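Local coordinates for AGR_L_2016p (Agrobacterium tumefaciens, PDB 2GVH), which probably hydrolyses acyl-CoA thioesters to free fatty acids and coenzyme A, using two tandem hot-dog thioesterase modules, at residues Gly175-Gly180 with Arg214-Gly219; Ser237-Leu242 with Thr255-Phe260. All coordinates share one frame; numbering follows the deposited sequence.

Interaction 1 (Gly175-Gly180 with Arg214-Gly219); sequences GRMFGG and RAIEIG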
loop_
_atom_site.group_PDB
_atom_site.type_symbol
_atom_site.label_atom_id
_atom_site.label_comp_id
_atom_site.label_asym_id
_atom_site.label_seq_id
_atom_site.Cartn_x
_atom_site.Cartn_y
_atom_site.Cartn_z
ATOM N N GLY B 175 15.991 -7.948 -0.645
ATOM C CA GLY B 175 16.019 -6.643 -1.351
ATOM C C GLY B 175 15.706 -6.704 -2.851
ATOM O O GLY B 175 16.086 -5.810 -3.615
ATOM N N ARG B 176 15.002 -7.751 -3.277
ATOM C CA ARG B 176 14.805 -7.993 -4.698
ATOM C C ARG B 176 13.342 -7.839 -4.990
ATOM O O ARG B 176 12.502 -8.379 -4.246
ATOM C CB ARG B 176 15.225 -9.420 -5.071
ATOM C CG ARG B 176 16.701 -9.661 -5.027
ATOM C CD ARG B 176 17.083 -10.969 -5.738
ATOM N NE ARG B 176 18.434 -11.416 -5.396
ATOM C CZ ARG B 176 18.704 -12.380 -4.517
ATOM N NH1 ARG B 176 17.706 -13.025 -3.892
ATOM N NH2 ARG B 176 19.969 -12.717 -4.275
HETATM N N MSE B 177 13.018 -7.115 -6.056
HETATM C CA MSE B 177 11.622 -6.958 -6.435
HETATM C C MSE B 177 11.059 -8.333 -6.811
HETATM O O MSE B 177 11.750 -9.103 -7.503
HETATM C CB MSE B 177 11.519 -6.036 -7.626
HETATM C CG MSE B 177 10.125 -5.703 -8.043
HETATM SE SE MSE B 177 10.172 -4.467 -9.537
HETATM C CE MSE B 177 8.343 -3.720 -9.265
ATOM N N PHE B 178 9.864 -8.672 -6.329
ATOM C CA PHE B 178 9.192 -9.873 -6.786
ATOM C C PHE B 178 8.947 -9.706 -8.259
ATOM O O PHE B 178 8.510 -8.629 -8.698
ATOM C CB PHE B 178 7.824 -10.057 -6.106
ATOM C CG PHE B 178 7.922 -10.279 -4.635
ATOM C CD1 PHE B 178 8.342 -11.517 -4.132
ATOM C CD2 PHE B 178 7.612 -9.262 -3.736
ATOM C CE1 PHE B 178 8.468 -11.711 -2.747
ATOM C CE2 PHE B 178 7.739 -9.455 -2.355
ATOM C CZ PHE B 178 8.158 -10.684 -1.855
ATOM N N GLY B 179 9.179 -10.771 -9.019
ATOM C CA GLY B 179 9.039 -10.714 -10.473
ATOM C C GLY B 179 7.564 -10.511 -10.774
ATOM O O GLY B 179 7.192 -9.904 -11.809
ATOM N N GLY B 180 6.695 -11.017 -9.899
ATOM C CA GLY B 180 5.300 -10.795 -10.135
ATOM C C GLY B 180 4.996 -9.316 -10.101
ATOM O O GLY B 180 4.052 -8.822 -10.735
ATOM N N ARG B 214 17.776 -10.353 -15.253
ATOM C CA ARG B 214 18.358 -10.151 -13.928
ATOM C C ARG B 214 17.260 -9.751 -12.952
ATOM O O ARG B 214 16.149 -9.471 -13.359
ATOM C CB ARG B 214 19.531 -9.140 -13.951
ATOM C CG ARG B 214 19.144 -7.694 -14.096
ATOM C CD ARG B 214 20.381 -6.750 -14.149
ATOM N NE ARG B 214 20.967 -6.369 -12.852
ATOM C CZ ARG B 214 20.348 -5.648 -11.911
ATOM N NH1 ARG B 214 19.088 -5.228 -12.079
ATOM N NH2 ARG B 214 20.987 -5.360 -10.779
ATOM N N ALA B 215 17.574 -9.764 -11.667
ATOM C CA ALA B 215 16.625 -9.379 -10.646
ATOM C C ALA B 215 16.764 -7.881 -10.424
ATOM O O ALA B 215 17.866 -7.312 -10.578
ATOM C CB ALA B 215 16.875 -10.155 -9.369
ATOM N N ILE B 216 15.633 -7.262 -10.088
ATOM C CA ILE B 216 15.534 -5.820 -9.848
ATOM C C ILE B 216 15.667 -5.535 -8.364
ATOM O O ILE B 216 14.994 -6.171 -7.561
ATOM C CB ILE B 216 14.160 -5.276 -10.337
ATOM C CG1 ILE B 216 14.079 -5.427 -11.849
ATOM C CG2 ILE B 216 13.974 -3.799 -9.965
ATOM C CD1 ILE B 216 12.701 -5.489 -12.358
ATOM N N GLU B 217 16.511 -4.554 -8.027
ATOM C CA GLU B 217 16.770 -4.192 -6.643
ATOM C C GLU B 217 16.054 -2.950 -6.113
ATOM O O GLU B 217 15.637 -2.078 -6.860
ATOM C CB GLU B 217 18.270 -4.109 -6.403
ATOM C CG GLU B 217 18.836 -5.484 -6.068
ATOM C CD GLU B 217 20.258 -5.664 -6.507
ATOM O OE1 GLU B 217 21.079 -4.750 -6.244
ATOM O OE2 GLU B 217 20.552 -6.731 -7.095
ATOM N N ILE B 218 15.909 -2.915 -4.796
ATOM C CA ILE B 218 15.171 -1.886 -4.068
ATOM C C ILE B 218 15.586 -0.422 -4.365
ATOM O O ILE B 218 14.717 0.457 -4.477
ATOM C CB ILE B 218 15.179 -2.209 -2.523
ATOM C CG1 ILE B 218 14.210 -1.323 -1.739
ATOM C CG2 ILE B 218 16.604 -2.149 -1.941
ATOM C CD1 ILE B 218 12.824 -1.416 -2.198
ATOM N N GLY B 219 16.884 -0.157 -4.514
ATOM C CA GLY B 219 17.348 1.213 -4.802
ATOM C C GLY B 219 17.253 1.637 -6.268
ATOM O O GLY B 219 18.031 2.505 -6.742
#
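Met177 and Ile216 lie side by side and point the same way where the lead-in to the central helix of a hot-dog fold, helix 179-198, meets the loop between strands 202-211 and 220-231. Met177, a selenomethionine in the crystal, has CG anti to the backbone N (chi1 -175°) and an extended chain beyond it. SE lies 3.9 Å from both CG2 and CD1 of Ile216, while CB of Met177 is 3.9 Å from CB of Ile216. The pair is buried, and Val166 and Val222 touch both side chains. The backbones behind it run in opposite directions through a single bridge, Arg176 with Glu217. Two hydrogen bonds frame this bridge. Met177 N donates to Ile216 O at 2.7 Å, and Ile218 N to Gly175 O at 3.1 Å, the second more bent (N-H...O 143°). Each acceptor also takes a CA-H contact: Arg176 CA on Ile216 O, and Glu217 CA on Gly175 O.

Arg176 brings its aliphatic part to the more exposed side of the contact. CG sits anti to the carbonyl carbon (chi1 -71°), and the chain stays extended to NE; CD meets Ala215 CB at 3.7 Å. The side chain also packs on Val72 of a second subunit, whose Phe60 meets the Phe178 ring edge-to-face beside the contact. Phe178 is the N-cap residue of helix 179-198. Glu217 OE2 is 5.4 Å from Arg176 NE, too far to touch, although the opposite charges may attract weakly. Nearer the backbone, Glu217 rests CG on Gly175 O at 3.7 Å.

Interaction 2 (Ser237-Leu242 with Thr255-Phe260); sequences SIQTKL and TATGHF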
loop_
_atom_site.group_PDB
_atom_site.type_symbol
_atom_site.label_atom_id
_atom_site.label_comp_id
_atom_site.label_asym_id
_atom_site.label_seq_id
_atom_site.Cartn_x
_atom_site.Cartn_y
_atom_site.Cartn_z
ATOM N N SER B 237 -2.143 -6.759 -29.501
ATOM C CA SER B 237 -0.985 -7.356 -28.904
ATOM C C SER B 237 0.101 -6.302 -28.644
ATOM O O SER B 237 0.623 -5.625 -29.570
ATOM C CB SER B 237 -0.452 -8.449 -29.814
ATOM O OG SER B 237 0.810 -8.905 -29.353
ATOM N N ILE B 238 0.457 -6.196 -27.376
ATOM C CA ILE B 238 1.315 -5.150 -26.905
ATOM C C ILE B 238 2.599 -5.790 -26.485
ATOM O O ILE B 238 2.570 -6.805 -25.806
ATOM C CB ILE B 238 0.729 -4.423 -25.672
ATOM C CG1 ILE B 238 -0.523 -3.620 -26.044
ATOM C CG2 ILE B 238 1.774 -3.432 -25.119
ATOM C CD1 ILE B 238 -1.769 -4.428 -26.102
ATOM N N GLN B 239 3.720 -5.218 -26.942
ATOM C CA GLN B 239 5.015 -5.616 -26.464
ATOM C C GLN B 239 5.429 -4.670 -25.375
ATOM O O GLN B 239 5.234 -3.494 -25.499
ATOM C CB GLN B 239 6.059 -5.570 -27.576
ATOM C CG GLN B 239 7.482 -5.648 -27.069
ATOM C CD GLN B 239 8.471 -5.821 -28.192
ATOM O OE1 GLN B 239 8.514 -6.883 -28.821
ATOM N NE2 GLN B 239 9.272 -4.778 -28.467
ATOM N N THR B 240 6.036 -5.190 -24.320
ATOM C CA THR B 240 6.574 -4.345 -23.268
ATOM C C THR B 240 7.969 -4.783 -22.978
ATOM O O THR B 240 8.236 -5.971 -22.924
ATOM C CB THR B 240 5.795 -4.465 -21.966
ATOM O OG1 THR B 240 4.412 -4.299 -22.245
ATOM C CG2 THR B 240 6.239 -3.344 -21.024
ATOM N N LYS B 241 8.843 -3.818 -22.780
ATOM C CA LYS B 241 10.244 -4.060 -22.450
ATOM C C LYS B 241 10.436 -3.426 -21.095
ATOM O O LYS B 241 10.002 -2.288 -20.880
ATOM C CB LYS B 241 11.164 -3.364 -23.447
ATOM C CG LYS B 241 11.093 -3.946 -24.829
ATOM C CD LYS B 241 12.452 -3.885 -25.545
ATOM C CE LYS B 241 12.251 -3.634 -27.054
ATOM N NZ LYS B 241 13.475 -3.102 -27.754
ATOM N N LEU B 242 11.065 -4.157 -20.179
ATOM C CA LEU B 242 11.281 -3.658 -18.820
ATOM C C LEU B 242 12.763 -3.446 -18.523
ATOM O O LEU B 242 13.566 -4.336 -18.758
ATOM C CB LEU B 242 10.621 -4.601 -17.808
ATOM C CG LEU B 242 10.574 -3.988 -16.419
ATOM C CD1 LEU B 242 9.782 -2.715 -16.458
ATOM C CD2 LEU B 242 10.014 -4.941 -15.386
ATOM N N THR B 255 15.636 -6.051 -18.478
ATOM C CA THR B 255 15.293 -7.010 -17.452
ATOM C C THR B 255 14.373 -8.087 -18.000
ATOM O O THR B 255 14.543 -9.261 -17.686
ATOM C CB THR B 255 14.605 -6.290 -16.281
ATOM O OG1 THR B 255 15.580 -5.537 -15.547
ATOM C CG2 THR B 255 13.921 -7.263 -15.338
ATOM N N ALA B 256 13.397 -7.690 -18.810
ATOM C CA ALA B 256 12.389 -8.600 -19.341
ATOM C C ALA B 256 11.694 -8.015 -20.553
ATOM O O ALA B 256 11.573 -6.803 -20.675
ATOM C CB ALA B 256 11.331 -8.935 -18.255
ATOM N N THR B 257 11.222 -8.888 -21.433
ATOM C CA THR B 257 10.322 -8.514 -22.501
ATOM C C THR B 257 9.062 -9.363 -22.393
ATOM O O THR B 257 9.146 -10.568 -22.189
ATOM C CB THR B 257 10.989 -8.745 -23.852
ATOM O OG1 THR B 257 12.218 -7.993 -23.900
ATOM C CG2 THR B 257 10.062 -8.319 -25.003
ATOM N N GLY B 258 7.893 -8.739 -22.517
ATOM C CA GLY B 258 6.635 -9.448 -22.414
ATOM C C GLY B 258 5.719 -9.084 -23.554
ATOM O O GLY B 258 5.824 -8.000 -24.136
ATOM N N HIS B 259 4.819 -9.984 -23.889
ATOM C CA HIS B 259 3.780 -9.690 -24.872
ATOM C C HIS B 259 2.456 -9.979 -24.201
ATOM O O HIS B 259 2.243 -11.097 -23.693
ATOM C CB HIS B 259 3.958 -10.546 -26.118
ATOM C CG HIS B 259 5.268 -10.318 -26.800
ATOM N ND1 HIS B 259 5.401 -9.502 -27.910
ATOM C CD2 HIS B 259 6.514 -10.750 -26.493
ATOM C CE1 HIS B 259 6.671 -9.470 -28.269
ATOM N NE2 HIS B 259 7.369 -10.214 -27.426
ATOM N N PHE B 260 1.588 -8.966 -24.189
ATOM C CA PHE B 260 0.260 -9.077 -23.602
ATOM C C PHE B 260 -0.835 -8.894 -24.644
ATOM O O PHE B 260 -0.725 -8.098 -25.587
ATOM C CB PHE B 260 0.099 -8.054 -22.480
ATOM C CG PHE B 260 1.212 -8.093 -21.464
ATOM C CD1 PHE B 260 2.367 -7.329 -21.640
ATOM C CD2 PHE B 260 1.094 -8.887 -20.321
ATOM C CE1 PHE B 260 3.394 -7.360 -20.700
ATOM C CE2 PHE B 260 2.119 -8.942 -19.355
ATOM C CZ PHE B 260 3.292 -8.163 -19.576
#
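Leu242 meets Thr255 and Ala256 in a classic beta bulge of the antiparallel hairpin 235-246/252-264, within the hot-dog sheet that wraps around helix 179-198. Leu242 O accepts from Thr255 N at 2.7 Å and, weakly, from Ala256 N at 3.4 Å; beyond the bulge, Thr240 with Gly258 and Ile238 with Phe260 form doubly hydrogen-bonded pairs. The tightly packed face carries Ile238, Thr240, Leu242, Ala256 and Phe260, all buried. The Phe260 ring turns its edge to Thr240, with CE1 3.6 Å from OG1 and the threonine CB in the ring plane, and packs on Met186 and Thr187 of the helix. Gly258, with no side chain, lies beside this ring.

The other face is looser and partly exposed to solvent. Here Lys241 leads its end away from the neighbouring strand, and Gln239 and His259 point the same way, with amide and ring planes 79° apart. A chi1 of 166° sets Gln239 CG anti to the backbone N, 4.1 Å from His259 CE1; OE1, further out, is 3.2 Å from the same CE1. His259 ND1 is hydrogen-bonded to Glu229 OE1, the oxygen that also bonds Ser237 OG.

How the interactions relate
From the N terminus, the chain completes one five-stranded hot-dog sheet, strands 29-35 to 121-133, before either contact begins. Interaction 1 then closes a loop of 33 intervening residues, most of helix 179-198 with strand 202-211, by bringing the helix entrance back to the connection that precedes strand 220-231. Interaction 2 closes a much shorter loop of 12 residues, the ends of hairpin strands 235-246 and 252-264 and the turn joining them. The two lie in series, neither nested nor crossed, with centres about 17 Å apart. They still touch: Ile216 CD1 packs 3.7 Å from Thr255 CG2 and also reaches Leu242 CD2, joining the loop at 214-219 to the bulged end of the hairpin.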